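Local coordinates for NAD(P)H-flavin oxidoreductase (Agrobacterium tumefaciens str. C58, PDB 2FRE), which binds flavin mononucleotide and, as a member of the nitroreductase family, probably uses NAD(P)H to reduce the flavin and pass its electrons to acceptors, at residues A[38-43]-A[55-60]; A[47-52]-A[111-116]; A[92-97]-A[151-156]; A[133-138]-A[158-163]. One frame throughout, in Å; residues are numbered along the deposited sequence.

Interaction 1 of 4, residues A[38-43]-A[55-60]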
# COMPACT_ATOMS: atom_id res chain seq x y z
N THR A 38 -4.89 16.38 5.69
CA THR A 38 -3.84 15.65 6.41
C THR A 38 -3.76 14.20 5.95
O THR A 38 -2.67 13.67 5.65
CB THR A 38 -4.05 15.75 7.94
OG1 THR A 38 -4.13 17.12 8.33
CG2 THR A 38 -2.89 15.13 8.70
N ILE A 39 -4.93 13.57 5.85
CA ILE A 39 -5.06 12.18 5.38
C ILE A 39 -4.47 12.00 3.99
O ILE A 39 -3.70 11.08 3.77
CB ILE A 39 -6.53 11.71 5.42
CG1 ILE A 39 -6.96 11.56 6.89
CG2 ILE A 39 -6.70 10.38 4.67
CD1 ILE A 39 -8.42 11.33 7.09
N LEU A 40 -4.83 12.89 3.06
CA LEU A 40 -4.32 12.80 1.71
C LEU A 40 -2.84 13.22 1.63
O LEU A 40 -2.10 12.72 0.79
CB LEU A 40 -5.20 13.61 0.74
CG LEU A 40 -6.64 13.10 0.59
CD1 LEU A 40 -7.44 13.96 -0.43
CD2 LEU A 40 -6.72 11.65 0.21
N ASP A 41 -2.41 14.10 2.53
CA ASP A 41 -1.00 14.49 2.62
C ASP A 41 -0.14 13.27 3.00
O ASP A 41 0.86 12.98 2.35
CB ASP A 41 -0.82 15.63 3.64
CG ASP A 41 0.50 16.36 3.50
OD1 ASP A 41 1.26 16.09 2.54
OD2 ASP A 41 0.76 17.23 4.34
N ALA A 42 -0.58 12.52 4.00
CA ALA A 42 0.12 11.28 4.37
C ALA A 42 0.18 10.28 3.21
O ALA A 42 1.24 9.68 2.93
CB ALA A 42 -0.54 10.65 5.62
N ALA A 43 -0.96 10.10 2.53
CA ALA A 43 -1.05 9.24 1.36
C ALA A 43 -0.02 9.60 0.27
O ALA A 43 0.63 8.72 -0.29
CB ALA A 43 -2.50 9.26 0.80
N TRP A 55 -0.28 8.19 -8.07
CA TRP A 55 -1.60 8.34 -7.46
C TRP A 55 -2.25 9.70 -7.68
O TRP A 55 -1.58 10.74 -7.71
CB TRP A 55 -1.54 8.09 -5.95
CG TRP A 55 -0.33 8.73 -5.30
CD1 TRP A 55 -0.15 10.05 -5.02
CD2 TRP A 55 0.87 8.07 -4.91
NE1 TRP A 55 1.09 10.25 -4.49
CE2 TRP A 55 1.74 9.04 -4.40
CE3 TRP A 55 1.30 6.74 -4.97
CZ2 TRP A 55 2.99 8.73 -3.90
CZ3 TRP A 55 2.53 6.43 -4.49
CH2 TRP A 55 3.38 7.42 -3.97
N ARG A 56 -3.58 9.68 -7.82
CA ARG A 56 -4.40 10.87 -7.75
C ARG A 56 -5.62 10.54 -6.88
O ARG A 56 -6.03 9.38 -6.78
CB ARG A 56 -4.88 11.30 -9.14
CG ARG A 56 -3.77 11.51 -10.15
CD ARG A 56 -2.94 12.74 -9.86
NE ARG A 56 -2.03 13.01 -10.97
CZ ARG A 56 -0.80 12.47 -11.10
NH1 ARG A 56 -0.30 11.63 -10.20
NH2 ARG A 56 -0.06 12.77 -12.15
N PHE A 57 -6.18 11.58 -6.27
CA PHE A 57 -7.38 11.45 -5.40
C PHE A 57 -8.44 12.48 -5.80
O PHE A 57 -8.18 13.70 -5.83
CB PHE A 57 -7.00 11.67 -3.94
CG PHE A 57 -5.78 10.91 -3.54
CD1 PHE A 57 -5.85 9.56 -3.28
CD2 PHE A 57 -4.55 11.55 -3.44
CE1 PHE A 57 -4.73 8.84 -2.94
CE2 PHE A 57 -3.40 10.82 -3.12
CZ PHE A 57 -3.50 9.47 -2.86
N VAL A 58 -9.65 12.01 -6.09
CA VAL A 58 -10.78 12.90 -6.34
C VAL A 58 -11.78 12.68 -5.20
O VAL A 58 -12.25 11.56 -4.99
CB VAL A 58 -11.38 12.65 -7.73
CG1 VAL A 58 -12.50 13.63 -8.04
CG2 VAL A 58 -10.27 12.78 -8.78
N TYR A 59 -12.05 13.73 -4.45
CA TYR A 59 -12.79 13.61 -3.20
C TYR A 59 -13.97 14.58 -3.07
O TYR A 59 -14.02 15.63 -3.73
CB TYR A 59 -11.83 13.79 -2.02
CG TYR A 59 -11.23 15.18 -1.89
CD1 TYR A 59 -11.91 16.19 -1.21
CD2 TYR A 59 -10.00 15.48 -2.46
CE1 TYR A 59 -11.36 17.47 -1.08
CE2 TYR A 59 -9.45 16.74 -2.35
CZ TYR A 59 -10.14 17.73 -1.66
OH TYR A 59 -9.57 18.97 -1.54
N ALA A 60 -14.89 14.20 -2.20
CA ALA A 60 -16.06 15.01 -1.84
C ALA A 60 -16.40 14.82 -0.36
O ALA A 60 -16.38 13.69 0.14
CB ALA A 60 -17.23 14.63 -2.72
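Leu40 and Ala43 of helix segment 38-43 face Phe57 and Tyr59 of strand segment 55-60 with the two local axes 10.3 Å apart at closest approach and 166° between their directions, so helix and strand run nearly antiparallel. This is alpha/beta layer packing inside the nitroreductase-type fold: a helix lies on one face of the antiparallel sheet, and no hydrogen bond joins the segments. Leu40 makes the largest single contribution, splitting its two methyls between aromatic neighbours. CD2 sits over a face of the Phe57 ring, offset toward the rim, 4.2 Å from the ring centroid and 23° off its normal, which meets the geometry of a CH-pi contact. CD1 is the extended branch, anti to CA (chi2 -179°), and reaches Tyr59 CD2 at 3.6 Å, with Tyr59 CE2 slightly farther. One turn on, Ala43 CB touches the far end of the same phenyl ring, 3.8 Å from Phe57 CZ. Earlier in the helix, Leu36 and Leu37 also pack on Tyr59, while Leu40 continues onto Leu89 of the next strand. Phe57, Val58 and Tyr59 form a parallel ladder with a strand of the second subunit, placing this core beside the dimer interface. At the other end the contact thins to the carbonyl oxygen Ala43 O, 4.3 Å from Trp55 CE2.

Interaction 2 of 4, residues A[47-52]-A[111-116]. With FMN (flavin mononucleotide), chain D.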
# COMPACT_ATOMS: atom_id res chain seq x y z
N PRO A 47 6.02 5.82 -0.86
CA PRO A 47 7.05 5.58 -1.86
C PRO A 47 6.43 5.14 -3.18
O PRO A 47 5.27 4.66 -3.20
CB PRO A 47 7.87 4.45 -1.26
CG PRO A 47 6.80 3.64 -0.48
CD PRO A 47 5.92 4.71 0.11
N SER A 48 7.20 5.30 -4.26
CA SER A 48 6.77 4.88 -5.57
C SER A 48 8.00 4.71 -6.44
O SER A 48 9.00 5.37 -6.23
CB SER A 48 5.83 5.89 -6.22
OG SER A 48 6.43 7.18 -6.34
N ALA A 49 7.91 3.82 -7.41
CA ALA A 49 8.99 3.65 -8.37
C ALA A 49 9.37 5.00 -8.98
O ALA A 49 8.51 5.79 -9.40
CB ALA A 49 8.64 2.64 -9.47
N SER A 50 10.67 5.26 -8.98
CA SER A 50 11.25 6.50 -9.53
C SER A 50 10.72 7.80 -8.92
O SER A 50 10.87 8.88 -9.51
CB SER A 50 11.09 6.50 -11.04
OG SER A 50 11.79 5.39 -11.59
N ASN A 51 10.11 7.70 -7.74
CA ASN A 51 9.38 8.82 -7.15
C ASN A 51 8.40 9.48 -8.13
O ASN A 51 8.19 10.69 -8.08
CB ASN A 51 10.34 9.89 -6.60
CG ASN A 51 9.68 10.81 -5.59
OD1 ASN A 51 8.81 10.39 -4.85
ND2 ASN A 51 10.14 12.07 -5.52
N HIS A 52 7.80 8.68 -9.00
CA HIS A 52 6.86 9.19 -10.00
C HIS A 52 5.56 9.69 -9.38
O HIS A 52 4.90 10.53 -9.97
CB HIS A 52 6.53 8.12 -11.05
CG HIS A 52 7.61 7.90 -12.07
ND1 HIS A 52 8.29 8.94 -12.67
CD2 HIS A 52 8.09 6.77 -12.63
CE1 HIS A 52 9.17 8.45 -13.53
NE2 HIS A 52 9.05 7.14 -13.54
N SER A 111 -0.28 0.68 -10.05
CA SER A 111 -1.34 0.20 -9.19
C SER A 111 -0.80 -0.23 -7.83
O SER A 111 -1.39 0.06 -6.78
CB SER A 111 -2.09 -0.96 -9.88
OG SER A 111 -2.76 -0.47 -11.04
N PHE A 112 0.33 -0.90 -7.86
CA PHE A 112 1.07 -1.26 -6.66
C PHE A 112 1.37 -0.00 -5.82
O PHE A 112 1.11 0.06 -4.59
CB PHE A 112 2.34 -2.01 -7.11
CG PHE A 112 3.22 -2.50 -5.99
CD1 PHE A 112 2.94 -3.67 -5.34
CD2 PHE A 112 4.35 -1.78 -5.60
CE1 PHE A 112 3.77 -4.15 -4.33
CE2 PHE A 112 5.17 -2.24 -4.58
CZ PHE A 112 4.87 -3.42 -3.94
N ASP A 113 1.90 1.02 -6.49
CA ASP A 113 2.30 2.23 -5.81
C ASP A 113 1.08 2.98 -5.25
O ASP A 113 1.10 3.47 -4.13
CB ASP A 113 3.09 3.13 -6.79
CG ASP A 113 4.54 2.63 -7.05
OD1 ASP A 113 5.10 1.86 -6.24
OD2 ASP A 113 5.14 3.05 -8.07
N ALA A 114 0.00 3.03 -6.01
CA ALA A 114 -1.29 3.55 -5.54
C ALA A 114 -1.79 2.84 -4.26
O ALA A 114 -2.35 3.48 -3.38
CB ALA A 114 -2.33 3.46 -6.67
N GLY A 115 -1.57 1.53 -4.17
CA GLY A 115 -1.92 0.74 -2.99
C GLY A 115 -1.16 1.14 -1.74
O GLY A 115 -1.73 1.21 -0.64
N ALA A 116 0.14 1.40 -1.91
CA ALA A 116 0.95 1.98 -0.84
C ALA A 116 0.39 3.33 -0.35
O ALA A 116 0.31 3.58 0.85
CB ALA A 116 2.41 2.12 -1.28
N1 FMN D . 15.10 2.43 -5.71
C2 FMN D . 16.25 2.05 -6.39
O2 FMN D . 17.32 2.49 -5.98
N3 FMN D . 16.20 1.16 -7.43
C4 FMN D . 14.99 0.65 -7.86
O4 FMN D . 14.95 -0.34 -8.60
C4A FMN D . 13.83 1.06 -7.19
N5 FMN D . 12.60 0.57 -7.57
C5A FMN D . 11.46 0.91 -6.86
C6 FMN D . 10.24 0.39 -7.23
C7 FMN D . 9.07 0.70 -6.52
C7M FMN D . 7.93 -0.27 -6.64
C8 FMN D . 9.14 1.56 -5.42
C8M FMN D . 8.10 1.49 -4.31
C9 FMN D . 10.37 2.10 -5.07
C9A FMN D . 11.52 1.78 -5.79
N10 FMN D . 12.73 2.33 -5.42
C10 FMN D . 13.89 1.94 -6.11
C1' FMN D . 12.79 3.52 -4.51
C2' FMN D . 11.97 4.77 -4.86
O2' FMN D . 12.70 5.61 -5.77
C3' FMN D . 11.68 5.57 -3.59
O3' FMN D . 10.85 4.79 -2.73
C4' FMN D . 11.04 6.94 -3.90
O4' FMN D . 11.98 7.80 -4.54
C5' FMN D . 10.51 7.66 -2.68
O5' FMN D . 11.52 7.77 -1.72
P FMN D . 11.35 7.24 -0.21
O1P FMN D . 10.38 8.10 0.53
O2P FMN D . 10.87 5.82 -0.29
O3P FMN D . 12.67 7.37 0.49
O HOH W 1 4.87 1.92 -3.46
O HOH W 2 5.75 5.15 -9.69
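Asp113 OD2 is gripped by two donors among the groups here: the backbone amide Ala49 N, 2.9 Å from Asp113 OD2 with an N-H...O angle of 150°, and a water 2.7 Å from that oxygen. Thr109 OG1, just before the segment, is also hydrogen-bonded to it. The contact ties the loop after helix 33-44 to the start of helix 110-127, and forms one wall of an FMN pocket at the dimer interface. The Ala49 amide comes from above the carboxylate plane, 39° out of it. Two water bridges add to this direct bond: the water on Asp113 OD2 also donates to Ala49 O, and a separate water donates to both Asp113 OD1 and Pro47 O, 2.8 Å from each. Both carboxylate oxygens are thus tied to the loop backbone. Ser48 CB packs at 3.5 Å from Asp113 OD2, while its hydroxyl turns to Gln53 N. Residues of both segments also meet the flavin. Ala49 CB touches C6 and C7 of the FMN, and Phe112 meets its methyl C7M. The same flavin is hydrogen-bonded by Gly136 N and Arg24 NH2 of the second subunit, so the pocket draws on both chains. Asp113 OD1 itself lies 3.6 Å from FMN C7M.

Interaction 3 of 4, residues A[92-97]-A[151-156]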
# COMPACT_ATOMS: atom_id res chain seq x y z
N ILE A 92 -7.03 6.95 -7.85
CA ILE A 92 -6.79 6.85 -9.26
C ILE A 92 -5.29 6.74 -9.44
O ILE A 92 -4.54 7.18 -8.57
CB ILE A 92 -7.30 8.14 -9.94
CG1 ILE A 92 -8.82 8.18 -9.83
CG2 ILE A 92 -6.86 8.25 -11.40
CD1 ILE A 92 -9.31 9.55 -9.63
N SER A 93 -4.84 6.15 -10.54
CA SER A 93 -3.40 6.16 -10.86
C SER A 93 -3.13 6.37 -12.34
O SER A 93 -3.88 5.89 -13.19
CB SER A 93 -2.72 4.88 -10.40
OG SER A 93 -3.18 3.76 -11.13
N ARG A 94 -2.03 7.05 -12.63
CA ARG A 94 -1.55 7.26 -14.00
C ARG A 94 -0.90 5.96 -14.47
O ARG A 94 0.04 5.50 -13.83
CB ARG A 94 -0.55 8.42 -14.04
CG ARG A 94 -0.28 8.96 -15.43
CD ARG A 94 0.71 10.12 -15.45
NE ARG A 94 0.39 11.04 -16.54
CZ ARG A 94 0.26 12.37 -16.44
NH1 ARG A 94 0.45 13.01 -15.29
NH2 ARG A 94 -0.05 13.07 -17.52
N ASP A 95 -1.40 5.36 -15.55
CA ASP A 95 -0.93 4.03 -15.98
C ASP A 95 0.31 4.07 -16.86
O ASP A 95 0.70 3.07 -17.46
CB ASP A 95 -2.04 3.24 -16.67
CG ASP A 95 -2.45 3.82 -18.03
OD1 ASP A 95 -1.66 4.52 -18.70
OD2 ASP A 95 -3.59 3.54 -18.42
N HIS A 96 0.93 5.23 -16.92
CA HIS A 96 2.09 5.43 -17.76
C HIS A 96 2.89 6.55 -17.15
O HIS A 96 2.40 7.29 -16.31
CB HIS A 96 1.62 5.88 -19.13
CG HIS A 96 0.77 7.11 -19.09
ND1 HIS A 96 1.27 8.37 -19.35
CD2 HIS A 96 -0.53 7.29 -18.78
CE1 HIS A 96 0.31 9.26 -19.22
NE2 HIS A 96 -0.80 8.63 -18.88
N THR A 97 4.12 6.69 -17.61
CA THR A 97 4.84 7.92 -17.37
C THR A 97 4.78 8.74 -18.65
O THR A 97 4.69 8.21 -19.75
CB THR A 97 6.29 7.68 -16.92
OG1 THR A 97 6.97 8.94 -16.80
CG2 THR A 97 7.02 6.78 -17.90
N ASP A 151 -7.51 10.36 -20.13
CA ASP A 151 -7.02 9.12 -20.69
C ASP A 151 -5.69 8.78 -20.03
O ASP A 151 -4.88 9.67 -19.73
CB ASP A 151 -6.83 9.24 -22.22
CG ASP A 151 -8.14 9.49 -22.97
OD1 ASP A 151 -9.23 9.40 -22.35
OD2 ASP A 151 -8.08 9.79 -24.19
N GLY A 152 -5.48 7.49 -19.81
CA GLY A 152 -4.22 7.02 -19.24
C GLY A 152 -4.21 7.08 -17.73
O GLY A 152 -3.16 6.94 -17.13
N PHE A 153 -5.38 7.34 -17.13
CA PHE A 153 -5.54 7.25 -15.68
C PHE A 153 -6.55 6.17 -15.35
O PHE A 153 -7.62 6.11 -15.94
CB PHE A 153 -6.00 8.59 -15.11
CG PHE A 153 -4.90 9.63 -15.07
CD1 PHE A 153 -4.16 9.81 -13.91
CD2 PHE A 153 -4.61 10.38 -16.19
CE1 PHE A 153 -3.14 10.73 -13.86
CE2 PHE A 153 -3.58 11.31 -16.15
CZ PHE A 153 -2.85 11.49 -14.97
N LYS A 154 -6.19 5.32 -14.39
CA LYS A 154 -6.97 4.17 -13.98
C LYS A 154 -7.65 4.41 -12.62
O LYS A 154 -7.03 4.94 -11.69
CB LYS A 154 -6.05 2.95 -13.90
CG LYS A 154 -6.65 1.74 -13.26
CD LYS A 154 -5.75 0.53 -13.36
CE LYS A 154 -6.09 -0.55 -12.36
NZ LYS A 154 -7.50 -0.47 -11.89
N VAL A 155 -8.91 4.01 -12.51
CA VAL A 155 -9.64 4.02 -11.25
C VAL A 155 -9.26 2.74 -10.50
O VAL A 155 -9.53 1.64 -10.96
CB VAL A 155 -11.17 4.09 -11.46
CG1 VAL A 155 -11.89 4.13 -10.12
CG2 VAL A 155 -11.54 5.32 -12.32
N GLU A 156 -8.59 2.90 -9.37
CA GLU A 156 -8.16 1.78 -8.55
C GLU A 156 -9.23 1.35 -7.58
O GLU A 156 -9.56 0.17 -7.50
CB GLU A 156 -6.90 2.15 -7.76
CG GLU A 156 -5.69 2.55 -8.62
CD GLU A 156 -5.14 1.40 -9.43
OE1 GLU A 156 -5.51 0.24 -9.15
OE2 GLU A 156 -4.31 1.64 -10.33
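Ser93 and Lys154 form the hydrogen-bonded pair of this antiparallel ladder: Lys154 N donates to Ser93 O at 2.7 Å and almost straight (176°), while Ser93 N donates to Lys154 O at 2.8 Å. A third backbone bond, Asp95 N to Gly152 O at 2.8 Å, extends the grip past the regular strand to the loop before 153-156. The edge of the His96 ring also meets that carbonyl, with His96 CD2 3.1 Å from Gly152 O. A bond from Ser93 OG to Glu156 OE2 is indicated, but the position of the hydroxyl is less sure; the carboxylate oxygen also has Ser111 OG of helix 110-127 as a partner. Arg94 and Phe153, a non-hydrogen-bonded pair, pack on the other face of the sheet. With CG anti to the backbone N (chi1 -164°), the arginine chain runs over the phenyl ring: Arg94 CG lies 4.0 Å from the Phe153 centroid in a CH-pi contact. Phe153 CZ in turn sits over a guanidinium face, the two planes 52° apart. Ile92 CG2 meets Phe153 CB at 3.8 Å. The chemistry is therefore divided: apolar and aromatic cover beside Arg94 on the Phe153 face, and on the Ser93 face a hydroxyl and the Lys154-Glu156 salt bridge.

Interaction 4 of 4, residues A[133-138]-A[158-163]. With FMN (flavin mononucleotide), chain C.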
# COMPACT_ATOMS: atom_id res chain seq x y z
N HIS A 133 -12.51 2.84 4.40
CA HIS A 133 -13.05 1.56 3.91
C HIS A 133 -12.95 1.55 2.40
O HIS A 133 -13.57 2.37 1.72
CB HIS A 133 -14.48 1.40 4.39
CG HIS A 133 -15.04 0.02 4.26
ND1 HIS A 133 -14.86 -0.78 3.14
CD2 HIS A 133 -15.84 -0.69 5.08
CE1 HIS A 133 -15.52 -1.92 3.30
NE2 HIS A 133 -16.11 -1.89 4.48
N GLY A 134 -12.13 0.65 1.87
CA GLY A 134 -11.90 0.55 0.44
C GLY A 134 -13.08 -0.09 -0.26
O GLY A 134 -13.77 -0.92 0.33
N MSE A 135 -13.32 0.30 -1.51
CA MSE A 135 -14.42 -0.27 -2.29
C MSE A 135 -14.06 -0.51 -3.76
O MSE A 135 -13.61 0.40 -4.45
CB MSE A 135 -15.68 0.61 -2.21
CG MSE A 135 -16.17 0.86 -0.81
SE MSE A 135 -17.63 2.18 -0.86
CE MSE A 135 -16.50 3.75 -1.31
N GLY A 136 -14.26 -1.73 -4.24
CA GLY A 136 -14.18 -2.04 -5.66
C GLY A 136 -15.54 -2.16 -6.32
O GLY A 136 -15.63 -2.17 -7.56
N GLY A 137 -16.60 -2.25 -5.52
CA GLY A 137 -17.97 -2.28 -6.00
C GLY A 137 -18.41 -0.88 -6.42
O GLY A 137 -19.17 -0.22 -5.73
N ILE A 138 -17.89 -0.45 -7.56
CA ILE A 138 -18.04 0.92 -8.04
C ILE A 138 -18.14 0.89 -9.56
O ILE A 138 -17.67 -0.05 -10.19
CB ILE A 138 -16.83 1.79 -7.64
CG1 ILE A 138 -15.53 1.31 -8.31
CG2 ILE A 138 -16.63 1.81 -6.12
CD1 ILE A 138 -14.33 2.10 -7.87
N GLY A 158 -12.68 3.01 -4.72
CA GLY A 158 -13.35 4.05 -3.95
C GLY A 158 -12.96 3.92 -2.49
O GLY A 158 -12.53 2.86 -2.05
N VAL A 159 -13.12 5.00 -1.73
CA VAL A 159 -12.82 5.00 -0.31
C VAL A 159 -13.85 5.83 0.42
O VAL A 159 -14.09 6.98 0.06
CB VAL A 159 -11.43 5.58 -0.02
CG1 VAL A 159 -11.14 5.55 1.46
CG2 VAL A 159 -10.35 4.80 -0.78
N ALA A 160 -14.45 5.21 1.43
CA ALA A 160 -15.36 5.87 2.35
C ALA A 160 -14.60 6.08 3.67
O ALA A 160 -13.94 5.15 4.18
CB ALA A 160 -16.56 5.01 2.58
N ILE A 161 -14.66 7.30 4.20
CA ILE A 161 -14.02 7.65 5.46
C ILE A 161 -15.02 8.34 6.37
O ILE A 161 -15.79 9.19 5.93
CB ILE A 161 -12.81 8.60 5.28
CG1 ILE A 161 -12.02 8.26 4.01
CG2 ILE A 161 -11.92 8.52 6.54
CD1 ILE A 161 -10.92 9.31 3.66
N GLY A 162 -14.99 7.98 7.65
CA GLY A 162 -15.92 8.56 8.61
C GLY A 162 -15.64 8.13 10.02
O GLY A 162 -14.60 7.51 10.33
N THR A 163 -16.56 8.48 10.90
CA THR A 163 -16.47 8.17 12.30
C THR A 163 -17.42 7.03 12.64
O THR A 163 -18.62 7.09 12.34
CB THR A 163 -16.82 9.39 13.14
OG1 THR A 163 -15.89 10.45 12.84
CG2 THR A 163 -16.77 9.07 14.62
N1 FMN C . -15.71 -3.78 1.25
C2 FMN C . -17.05 -3.68 0.86
O2 FMN C . -17.95 -3.79 1.70
N3 FMN C . -17.38 -3.50 -0.47
C4 FMN C . -16.42 -3.38 -1.44
O4 FMN C . -16.75 -2.99 -2.58
C4A FMN C . -15.07 -3.47 -1.04
N5 FMN C . -14.07 -3.36 -1.99
C5A FMN C . -12.75 -3.37 -1.57
C6 FMN C . -11.75 -3.22 -2.51
C7 FMN C . -10.42 -3.23 -2.13
C7M FMN C . -9.48 -2.56 -3.10
C8 FMN C . -10.06 -3.40 -0.79
C8M FMN C . -8.74 -2.87 -0.28
C9 FMN C . -11.06 -3.56 0.16
C9A FMN C . -12.41 -3.56 -0.23
N10 FMN C . -13.40 -3.73 0.71
C10 FMN C . -14.73 -3.66 0.30
C1' FMN C . -13.08 -4.04 2.15
C2' FMN C . -12.34 -5.35 2.38
O2' FMN C . -13.21 -6.47 2.37
C3' FMN C . -11.55 -5.27 3.69
O3' FMN C . -10.55 -4.27 3.59
C4' FMN C . -10.96 -6.63 4.05
O4' FMN C . -11.99 -7.56 4.34
C5' FMN C . -10.00 -6.57 5.24
O5' FMN C . -10.67 -6.10 6.40
P FMN C . -10.12 -4.81 7.21
O1P FMN C . -8.82 -5.24 7.86
O2P FMN C . -9.84 -3.68 6.23
O3P FMN C . -11.20 -4.44 8.19
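His133 with Ala160 and Met135 with Gly158 are the two hydrogen-bonded pairs of an antiparallel ladder whose short strand axes differ by 154° in direction. Four backbone bonds hold it. His133 N donates to Ala160 O at 2.7 Å, and Ala160 N returns to His133 O at 3.0 Å. One pair further on, Met135 N gives to Gly158 O at 2.7 Å and Gly158 N to Met135 O at 2.8 Å. Between them Gly134 and Val159 form the non-hydrogen-bonded pair, where the Val159 CA-H points at His133 O.

Apolar contacts come from Met135 and Ile138. Met135, present as selenomethionine, bends at its selenium (chi3 -71°), which brings CE to 3.6 Å from Val159 N and near Ala160 CB. Ile138 CD1 reaches the backbone of Gly158, which has no side chain of its own in the way.

Polar contacts to the bound FMN come from the end of the strand and the turn after it. Gly136 N donates to FMN N5 at 2.8 Å and Gly137 N to FMN O4 at 3.0 Å, while Gly134 O lies against the face of the flavin near N10. His133 ND1 holds its own neighbour, Gly134 O, at 3.0 Å, which helps orient the imidazole. Ser22, Arg24 and Ser181 also hydrogen-bond this FMN. A backbone N-H directed at flavin N5 from the turn that follows the strand is consistent with the redox-active flavin site of nitroreductase-type enzymes.

Interactions 1, 3 and 4 reach the same antiparallel sheet: interaction 1 lays helix 33-44 on strand 55-61, interaction 3 pairs strands 87-98 and 153-162, and interaction 4 joins the far part of strand 153-162 to strand 131-135, the centres of interactions 3 and 4 being about 19 Å apart. Interaction 2 lies off the sheet, on helix 110-127, with centres about 14 Å from interaction 1 and 12 Å from interaction 3. Along the chain, interaction 1 closes before 3 and 4 open, interaction 2 crosses 1 and 3, and 3 crosses 4. Trp55 links interactions 1 and 2, while Ser111 and Glu156 link 2 and 3. Interactions 2 and 4, centres about 20 Å apart, line different FMN sites, and interaction 2 shares its site with the second subunit.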